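Local coordinates for O-methyltransferase (PDB 2GPY) that is a putative O-methyltransferase that probably transfers a methyl group from S-adenosylmethionine to a hydroxyl group of its substrate, possibly with the help of a bound metal ion, at the interface of chains A and B. Residues are numbered along the deposited sequence; one frame, centred on the assembly and turned at random. Chains: chain A/B, O-methyltransferase.

The interface of chains A and B. Residues chain A 12, 15-16, 41, 44-45; chain B 192, 200.
B:Arg200, in extended backbone conformation (phi -129°, psi 153°) on strand 197-202, meets A:Glu44 of helix 40-53 and the segment of A:Gln15 and A:Ile16 that follows helix 6-13. The two chains are copies of an O-methyltransferase-family protein, a family with the Rossmann-like fold of S-adenosylmethionine-dependent enzymes; the two-fold interface repeats this patch with the chains exchanged and may reflect a biological dimer. The arginine reaches between the two helices of chain A, its chain bent at chi2 and chi3 (85° at the latter), which turns one guanidinium face onto the A:Glu44 side chain. A:Glu44 CB sits over the centre of that face, 3.5 Å from B:Arg200 CZ, and the two side chains cross nearly at right angles. The A:Glu44 carboxylate turns away at chi2, leaving A:Glu44 OE1 4.4 Å from B:Arg200 NE, a separation at which opposite charges may still attract without pairing directly. At the guanidinium end the nitrogens diverge: B:Arg200 NH1 is aimed towards A:Ser45 OG, while A:Leu41 CD1 flanks it at 4.1 Å, whereas B:Arg200 NH2 approaches A:Gln15 CB, at 4.0 Å, and A:Ile16 CG1. Within its own helix, the A:Ser45 hydroxyl OG donates a 3.1 Å hydrogen bond to A:Leu41 O from above the carbonyl plane, which may hold the hydroxyl on the side facing B:Arg200 NH1. Replacing B:Arg200 with alanine would probably leave A:Glu44 CB without its flat cover and deprive the nearby carboxylate of a compensating charge. Farther along, the A:Gln15 amide meets the methyl CD1 of B:Leu192 from helix 189-193, with OE1 3.9 Å from CD1, and these side chains also cross roughly perpendicularly.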
loop_
_atom_site.group_PDB
_atom_site.type_symbol
_atom_site.label_atom_id
_atom_site.label_comp_id
_atom_site.label_asym_id
_atom_site.label_seq_id
_atom_site.Cartn_x
_atom_site.Cartn_y
_atom_site.Cartn_z
ATOM N N LEU A 12 -15.070 -6.327 -6.847
ATOM C CA LEU A 12 -14.022 -6.263 -5.827
ATOM C C LEU A 12 -14.348 -7.148 -4.616
ATOM O O LEU A 12 -13.459 -7.750 -4.027
ATOM C CB LEU A 12 -13.771 -4.820 -5.427
ATOM C CG LEU A 12 -13.252 -3.862 -6.514
ATOM C CD1 LEU A 12 -13.056 -2.481 -5.890
ATOM C CD2 LEU A 12 -11.944 -4.332 -7.125
ATOM N N GLN A 15 -13.471 -10.981 -4.556
ATOM C CA GLN A 15 -12.057 -11.298 -4.373
ATOM C C GLN A 15 -11.683 -11.595 -2.925
ATOM O O GLN A 15 -10.541 -11.986 -2.659
ATOM C CB GLN A 15 -11.177 -10.171 -4.938
ATOM C CG GLN A 15 -11.590 -9.649 -6.338
ATOM C CD GLN A 15 -11.783 -10.745 -7.408
ATOM O OE1 GLN A 15 -11.227 -11.848 -7.318
ATOM N NE2 GLN A 15 -12.581 -10.430 -8.432
ATOM N N ILE A 16 -12.639 -11.412 -2.010
ATOM C CA ILE A 16 -12.420 -11.615 -0.569
ATOM C C ILE A 16 -12.526 -13.085 -0.155
ATOM O O ILE A 16 -13.599 -13.667 -0.212
ATOM C CB ILE A 16 -13.422 -10.796 0.259
ATOM C CG1 ILE A 16 -13.437 -9.343 -0.211
ATOM C CG2 ILE A 16 -13.111 -10.909 1.775
ATOM C CD1 ILE A 16 -14.604 -8.557 0.338
ATOM N N LEU A 41 -14.547 -5.506 2.753
ATOM C CA LEU A 41 -13.718 -4.960 1.666
ATOM C C LEU A 41 -12.711 -3.956 2.197
ATOM O O LEU A 41 -11.518 -3.989 1.839
ATOM C CB LEU A 41 -14.572 -4.328 0.558
ATOM C CG LEU A 41 -13.793 -3.801 -0.663
ATOM C CD1 LEU A 41 -12.884 -4.895 -1.259
ATOM C CD2 LEU A 41 -14.737 -3.226 -1.729
ATOM N N GLU A 44 -9.915 -5.860 3.925
ATOM C CA GLU A 44 -8.942 -6.466 2.987
ATOM C C GLU A 44 -8.007 -5.384 2.436
ATOM O O GLU A 44 -6.803 -5.616 2.330
ATOM C CB GLU A 44 -9.613 -7.198 1.810
ATOM C CG GLU A 44 -10.358 -8.449 2.151
ATOM C CD GLU A 44 -9.536 -9.529 2.831
ATOM O OE1 GLU A 44 -8.327 -9.687 2.555
ATOM O OE2 GLU A 44 -10.135 -10.233 3.650
ATOM N N SER A 45 -8.549 -4.217 2.076
ATOM C CA SER A 45 -7.726 -3.090 1.567
ATOM C C SER A 45 -6.686 -2.615 2.602
ATOM O O SER A 45 -5.503 -2.490 2.292
ATOM C CB SER A 45 -8.597 -1.918 1.076
ATOM O OG SER A 45 -9.532 -2.380 0.118
ATOM N N LEU B 192 -4.987 -12.439 -10.622
ATOM C CA LEU B 192 -5.512 -12.600 -9.267
ATOM C C LEU B 192 -5.231 -13.973 -8.640
ATOM O O LEU B 192 -5.222 -14.090 -7.403
ATOM C CB LEU B 192 -7.001 -12.252 -9.236
ATOM C CG LEU B 192 -7.251 -10.778 -9.591
ATOM C CD1 LEU B 192 -8.717 -10.490 -9.915
ATOM C CD2 LEU B 192 -6.726 -9.846 -8.512
ATOM N N ARG B 200 -4.195 -7.511 -4.882
ATOM C CA ARG B 200 -5.481 -6.830 -4.724
ATOM C C ARG B 200 -5.565 -5.702 -5.732
ATOM O O ARG B 200 -4.532 -5.167 -6.168
ATOM C CB ARG B 200 -5.662 -6.280 -3.307
ATOM C CG ARG B 200 -5.480 -7.341 -2.228
ATOM C CD ARG B 200 -6.471 -7.189 -1.106
ATOM N NE ARG B 200 -7.729 -7.851 -1.425
ATOM C CZ ARG B 200 -8.883 -7.229 -1.618
ATOM N NH1 ARG B 200 -8.959 -5.908 -1.517
ATOM N NH2 ARG B 200 -9.967 -7.936 -1.907
#